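Local coordinates for protein phenylalanine--tRNA ligase beta subunit (PDB 2CXI) that forms, as the beta subunit of a tetrameric synthetase, part of the enzyme that joins phenylalanine to its tRNA at the expense of ATP, at residues Met122-Leu125 with Gln126-Ala130; Leu112-Asp115 with Glu116-Ser120. One frame throughout, in Å; residues are numbered along the deposited sequence.

Contact 1: residues Met122-Leu125 with Gln126-Ala130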
HETATM    1  N   MSE A 122       3.348   1.049 -35.286  1.00 22.53           N
HETATM    2  CA  MSE A 122       2.781   0.424 -34.085  1.00 26.86           C
HETATM    3  C   MSE A 122       1.261   0.338 -34.219  1.00 24.00           C
HETATM    4  O   MSE A 122       0.685  -0.720 -33.984  1.00 23.30           O
HETATM    5  CB  MSE A 122       3.220   1.222 -32.853  1.00 26.11           C
HETATM    6  CG  MSE A 122       2.851   0.646 -31.484  1.00 30.07           C
HETATM    7 SE   MSE A 122       3.323   1.982 -30.021  1.00 41.65          SE
HETATM    8  CE  MSE A 122       4.586   2.958 -31.112  1.00 13.12           C
ATOM      9  N   ILE A 123       0.611   1.425 -34.647  1.00 23.06           N
ATOM     10  CA  ILE A 123      -0.837   1.436 -34.919  1.00 23.19           C
ATOM     11  C   ILE A 123      -1.299   0.487 -36.047  1.00 22.34           C
ATOM     12  O   ILE A 123      -2.305  -0.218 -35.909  1.00 20.78           O
ATOM     13  CB  ILE A 123      -1.349   2.900 -35.189  1.00 23.41           C
ATOM     14  CG1 ILE A 123      -1.155   3.775 -33.932  1.00 24.64           C
ATOM     15  CG2 ILE A 123      -2.804   2.898 -35.682  1.00 23.27           C
ATOM     16  CD1 ILE A 123      -1.655   5.264 -34.057  1.00 25.67           C
ATOM     17  N   GLN A 124      -0.585   0.490 -37.168  1.00 21.53           N
ATOM     18  CA  GLN A 124      -0.930  -0.406 -38.276  1.00 21.40           C
ATOM     19  C   GLN A 124      -0.770  -1.886 -37.831  1.00 20.29           C
ATOM     20  O   GLN A 124      -1.607  -2.730 -38.164  1.00 20.28           O
ATOM     21  CB  GLN A 124      -0.006  -0.137 -39.440  1.00 20.08           C
ATOM     22  CG  GLN A 124      -0.277  -0.990 -40.634  1.00 22.50           C
ATOM     23  CD  GLN A 124       0.563  -0.573 -41.830  1.00 23.32           C
ATOM     24  OE1 GLN A 124       0.024  -0.277 -42.897  1.00 25.83           O
ATOM     25  NE2 GLN A 124       1.882  -0.609 -41.669  1.00 19.81           N
ATOM     26  N   LEU A 125       0.286  -2.166 -37.076  1.00 20.02           N
ATOM     27  CA  LEU A 125       0.538  -3.529 -36.574  1.00 20.17           C
ATOM     28  C   LEU A 125      -0.583  -3.997 -35.630  1.00 20.22           C
ATOM     29  O   LEU A 125      -1.119  -5.119 -35.729  1.00 19.24           O
ATOM     30  CB  LEU A 125       1.929  -3.654 -35.946  1.00 20.11           C
ATOM     31  CG  LEU A 125       2.312  -5.064 -35.438  1.00 19.56           C
ATOM     32  CD1 LEU A 125       2.292  -6.087 -36.567  1.00 19.76           C
ATOM     33  CD2 LEU A 125       3.687  -5.001 -34.774  1.00 21.00           C
ATOM     34  N   GLN A 126      -0.996  -3.092 -34.768  1.00 19.91           N
ATOM     35  CA  GLN A 126      -2.133  -3.325 -33.896  1.00 20.97           C
ATOM     36  C   GLN A 126      -3.380  -3.700 -34.725  1.00 20.71           C
ATOM     37  O   GLN A 126      -4.054  -4.701 -34.450  1.00 18.96           O
ATOM     38  CB  GLN A 126      -2.267  -2.067 -33.014  1.00 21.39           C
ATOM     39  CG  GLN A 126      -3.513  -1.813 -32.339  1.00 25.30           C
ATOM     40  CD  GLN A 126      -3.392  -0.554 -31.468  1.00 27.75           C
ATOM     41  OE1 GLN A 126      -4.066  -0.455 -30.474  1.00 27.53           O
ATOM     42  NE2 GLN A 126      -2.515   0.384 -31.844  1.00 26.33           N
ATOM     43  N   GLU A 127      -3.656  -2.947 -35.790  1.00 21.65           N
ATOM     44  CA  GLU A 127      -4.791  -3.244 -36.640  1.00 22.92           C
ATOM     45  C   GLU A 127      -4.594  -4.522 -37.447  1.00 21.63           C
ATOM     46  O   GLU A 127      -5.521  -5.304 -37.576  1.00 22.68           O
ATOM     47  CB  GLU A 127      -5.086  -2.077 -37.594  1.00 22.91           C
ATOM     48  CG  GLU A 127      -5.420  -0.762 -36.887  1.00 25.70           C
ATOM     49  CD  GLU A 127      -5.404   0.485 -37.798  1.00 27.60           C
ATOM     50  OE1 GLU A 127      -5.074   0.400 -39.021  1.00 33.34           O
ATOM     51  OE2 GLU A 127      -5.727   1.574 -37.278  1.00 31.97           O
ATOM     52  N   LYS A 128      -3.426  -4.706 -38.051  1.00 21.67           N
ATOM     53  CA  LYS A 128      -3.205  -5.914 -38.899  1.00 20.30           C
ATOM     54  C   LYS A 128      -3.266  -7.188 -38.072  1.00 19.17           C
ATOM     55  O   LYS A 128      -3.866  -8.181 -38.487  1.00 18.16           O
ATOM     56  CB  LYS A 128      -1.859  -5.847 -39.615  1.00 20.86           C
ATOM     57  CG  LYS A 128      -1.711  -4.638 -40.536  1.00 22.75           C
ATOM     58  CD  LYS A 128      -2.637  -4.705 -41.771  1.00 22.75           C
ATOM     59  CE  LYS A 128      -2.701  -3.335 -42.432  1.00 27.28           C
ATOM     60  NZ  LYS A 128      -3.454  -3.384 -43.752  1.00 26.92           N
ATOM     61  N   ILE A 129      -2.676  -7.181 -36.872  1.00 19.30           N
ATOM     62  CA  ILE A 129      -2.824  -8.373 -36.016  1.00 18.72           C
ATOM     63  C   ILE A 129      -4.299  -8.653 -35.680  1.00 19.53           C
ATOM     64  O   ILE A 129      -4.775  -9.796 -35.784  1.00 18.09           O
ATOM     65  CB  ILE A 129      -1.960  -8.276 -34.708  1.00 18.56           C
ATOM     66  CG1 ILE A 129      -0.455  -8.270 -35.074  1.00 15.19           C
ATOM     67  CG2 ILE A 129      -2.319  -9.466 -33.765  1.00 18.21           C
ATOM     68  CD1 ILE A 129       0.445  -8.074 -33.903  1.00 17.41           C
ATOM     69  N   ALA A 130      -5.011  -7.617 -35.258  1.00 20.84           N
ATOM     70  CA  ALA A 130      -6.421  -7.763 -34.870  1.00 22.27           C
ATOM     71  C   ALA A 130      -7.317  -8.202 -36.010  1.00 23.08           C
ATOM     72  O   ALA A 130      -8.245  -8.956 -35.800  1.00 21.70           O
ATOM     73  CB  ALA A 130      -6.950  -6.458 -34.279  1.00 22.46           C
TER
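K128 N donates to Q124 O over 2.7 Å, and the donor meets the carbonyl almost head-on, with a C=O...N angle of 162°. One residue further on, I129 N reaches L125 O at 2.8 Å with an N-H...O angle of 170°. Q126 N and E127 N bond in the same i to i+4 fashion to M122 O and I123 O, so all four carbonyls of 122-125 are satisfied by amides one turn ahead. Three of these pairs, I123-E127, Q124-K128 and L125-I129, also touch through their side chains. Q124 and K128 meet by their aliphatic parts, Q124 CG lying 3.8 Å from K128 CE. The lysine gets there by bending at its second torsion (chi2 -68°), while the glutamine chain runs out extended. Their polar ends turn to the backbone of the N-terminal strand 3-7: K128 NZ bonds to K3 O and Q124 NE2 to D5 O, which ties this face of the helix to the start of the chain. Next to them I123 and E127 run alongside each other in the same direction, I123 CG2 being 3.6 Å from E127 OE2, on an exposed part of the surface. The apolar contact belongs to L125 and I129, whose CD1 atoms stand 3.8 Å apart. I129 CG1 lies anti to the carbonyl carbon, which carries that branch back over L125 O, at 3.3 Å. Both residues are buried on helix 240-255, L125 against M250 and I129 against V249, and I129 also touches I142 of strand 140-146. Regular i to i+4 bonding, with one apolar face and one polar face, is the mark of an amphipathic alpha-helix, here packed on the mixed beta sheet of the B3/4 domain.

Contact 2: residues Leu112-Asp115 with Glu116-Ser120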
ATOM      1  N   LEU A 112      11.237   4.623 -25.163  1.00 19.46           N
ATOM      2  CA  LEU A 112      11.024   4.760 -26.582  1.00 21.46           C
ATOM      3  C   LEU A 112      11.202   6.231 -26.949  1.00 21.71           C
ATOM      4  O   LEU A 112      10.887   7.123 -26.159  1.00 20.20           O
ATOM      5  CB  LEU A 112       9.627   4.269 -26.965  1.00 20.29           C
ATOM      6  CG  LEU A 112       9.466   2.729 -26.877  1.00 21.72           C
ATOM      7  CD1 LEU A 112       7.993   2.366 -26.811  1.00 21.29           C
ATOM      8  CD2 LEU A 112      10.148   1.990 -28.039  1.00 18.46           C
ATOM      9  N   ARG A 113      11.672   6.475 -28.158  1.00 23.54           N
ATOM     10  CA  ARG A 113      11.570   7.808 -28.732  1.00 25.58           C
ATOM     11  C   ARG A 113      10.756   7.683 -30.016  1.00 23.86           C
ATOM     12  O   ARG A 113      11.266   7.247 -31.035  1.00 23.96           O
ATOM     13  CB  ARG A 113      12.972   8.401 -28.989  1.00 26.59           C
ATOM     14  CG  ARG A 113      13.946   8.341 -27.769  1.00 30.72           C
ATOM     15  CD  ARG A 113      15.429   8.768 -28.061  1.00 30.91           C
ATOM     16  NE  ARG A 113      15.445   9.638 -29.252  1.00 43.41           N
ATOM     17  CZ  ARG A 113      15.908   9.269 -30.456  1.00 47.29           C
ATOM     18  NH1 ARG A 113      16.459   8.061 -30.642  1.00 48.30           N
ATOM     19  NH2 ARG A 113      15.839  10.121 -31.473  1.00 47.96           N
ATOM     20  N   LEU A 114       9.491   8.082 -29.974  1.00 22.75           N
ATOM     21  CA  LEU A 114       8.585   7.849 -31.084  1.00 23.08           C
ATOM     22  C   LEU A 114       8.618   8.992 -32.091  1.00 24.19           C
ATOM     23  O   LEU A 114       9.111  10.077 -31.793  1.00 24.06           O
ATOM     24  CB  LEU A 114       7.141   7.588 -30.600  1.00 22.16           C
ATOM     25  CG  LEU A 114       7.032   6.477 -29.560  1.00 20.36           C
ATOM     26  CD1 LEU A 114       5.551   6.405 -29.143  1.00 20.17           C
ATOM     27  CD2 LEU A 114       7.547   5.151 -30.199  1.00 20.47           C
ATOM     28  N   ASP A 115       8.143   8.710 -33.296  1.00 24.95           N
ATOM     29  CA  ASP A 115       7.944   9.739 -34.327  1.00 25.04           C
ATOM     30  C   ASP A 115       6.835   9.285 -35.225  1.00 25.79           C
ATOM     31  O   ASP A 115       6.188   8.242 -34.953  1.00 24.41           O
ATOM     32  CB  ASP A 115       9.234  10.026 -35.117  1.00 25.69           C
ATOM     33  CG  ASP A 115       9.953   8.743 -35.618  1.00 26.76           C
ATOM     34  OD1 ASP A 115       9.306   7.831 -36.185  1.00 25.12           O
ATOM     35  OD2 ASP A 115      11.189   8.586 -35.514  1.00 28.31           O
ATOM     36  N   GLU A 116       6.579  10.042 -36.296  1.00 25.13           N
ATOM     37  CA  GLU A 116       5.461   9.714 -37.176  1.00 27.74           C
ATOM     38  C   GLU A 116       5.560   8.278 -37.702  1.00 24.60           C
ATOM     39  O   GLU A 116       4.571   7.572 -37.721  1.00 23.75           O
ATOM     40  CB  GLU A 116       5.356  10.683 -38.374  1.00 27.59           C
ATOM     41  CG  GLU A 116       4.677  12.023 -38.037  1.00 34.19           C
ATOM     42  CD  GLU A 116       4.721  13.026 -39.195  1.00 35.84           C
ATOM     43  OE1 GLU A 116       4.861  12.579 -40.384  1.00 45.31           O
ATOM     44  OE2 GLU A 116       4.614  14.266 -38.922  1.00 44.44           O
ATOM     45  N   ASP A 117       6.741   7.884 -38.173  1.00 23.40           N
ATOM     46  CA  ASP A 117       6.929   6.535 -38.734  1.00 22.33           C
ATOM     47  C   ASP A 117       6.729   5.418 -37.694  1.00 20.91           C
ATOM     48  O   ASP A 117       6.013   4.451 -37.953  1.00 19.72           O
ATOM     49  CB  ASP A 117       8.296   6.405 -39.355  1.00 21.71           C
ATOM     50  CG  ASP A 117       8.361   6.995 -40.791  1.00 24.49           C
ATOM     51  OD1 ASP A 117       7.338   7.486 -41.318  1.00 23.82           O
ATOM     52  OD2 ASP A 117       9.414   6.983 -41.454  1.00 28.49           O
ATOM     53  N   SER A 118       7.403   5.523 -36.556  1.00 20.90           N
ATOM     54  CA  SER A 118       7.268   4.471 -35.515  1.00 21.45           C
ATOM     55  C   SER A 118       5.868   4.408 -34.926  1.00 22.20           C
ATOM     56  O   SER A 118       5.320   3.317 -34.707  1.00 21.17           O
ATOM     57  CB  SER A 118       8.335   4.570 -34.434  1.00 21.16           C
ATOM     58  OG  SER A 118       8.385   5.831 -33.819  1.00 23.09           O
ATOM     59  N   LEU A 119       5.244   5.560 -34.700  1.00 21.76           N
ATOM     60  CA  LEU A 119       3.865   5.550 -34.186  1.00 23.02           C
ATOM     61  C   LEU A 119       2.864   4.951 -35.181  1.00 22.91           C
ATOM     62  O   LEU A 119       1.941   4.200 -34.822  1.00 21.78           O
ATOM     63  CB  LEU A 119       3.441   6.984 -33.815  1.00 23.42           C
ATOM     64  CG  LEU A 119       2.109   7.168 -33.104  1.00 26.51           C
ATOM     65  CD1 LEU A 119       2.061   6.238 -31.835  1.00 25.03           C
ATOM     66  CD2 LEU A 119       1.979   8.711 -32.780  1.00 24.69           C
ATOM     67  N   SER A 120       3.042   5.276 -36.455  1.00 21.84           N
ATOM     68  CA  SER A 120       2.143   4.757 -37.432  1.00 21.82           C
ATOM     69  C   SER A 120       2.354   3.223 -37.639  1.00 20.74           C
ATOM     70  O   SER A 120       1.381   2.496 -37.801  1.00 20.72           O
ATOM     71  CB  SER A 120       2.182   5.603 -38.728  1.00 23.17           C
ATOM     72  OG  SER A 120       2.747   4.891 -39.785  1.00 28.03           O
TER
HETATM   73  O   HOH W   1      10.929   6.186 -33.620  1.00 32.30           O
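D115 and S118 bond to each other in both directions. S118 N donates to D115 OD1 at 3.0 Å, with an almost straight N-H...O angle of 176°, and D115 N donates to S118 OG at 2.9 Å; together the two bonds make a capping box with D115 as N-cap. The serine hydroxyl can meet the D115 amide because OG sits between its own backbone N and carbonyl carbon (chi1 55°). L119 N then closes the first helical turn on D115 O at 2.9 Å. A water donates to R113 O, more weakly to D115 OD2, and is bonded to S118 OG at 2.6 Å, joining the incoming loop to the cap. D115 OD2 also forms a salt bridge with R13 of helix 8-15. The D117 carboxylate hydrogen-bonds S7 OG through OD2 and makes a salt bridge to K44 through OD1, while the side chain lies against helix 8-15. Packing is light: L114 CD2 approaches S118 OG at 3.8 Å, and the CD1 atoms of L114 and L119 are 4.4 Å apart. The cap lies where the loop after strand 103-110 passes into helix 116-133, with T228 against L114, and V224 and T226 against L119.

Contact 2 comes first along the chain and contact 1 follows after one residue, their centres about 14 Å apart. Both use helix 116-133, contact 2 at its start and contact 1 in its middle, within the B3/4 domain, the amino acid-editing part of this N-terminal fragment of the beta subunit. They touch where the selenomethionine M122 packs its CE on L114 CD2 at 3.8 Å. Contact 2 is a surface contact, its centre about 16 Å from that of the chain; contact 1 is partly buried, its centre about 8 Å from it. Contact 1 reaches strand 3-7 at K3 and D5, contact 2 at S7, along with helix 8-15. Both are structural and lie away from the predicted magnesium-binding residues.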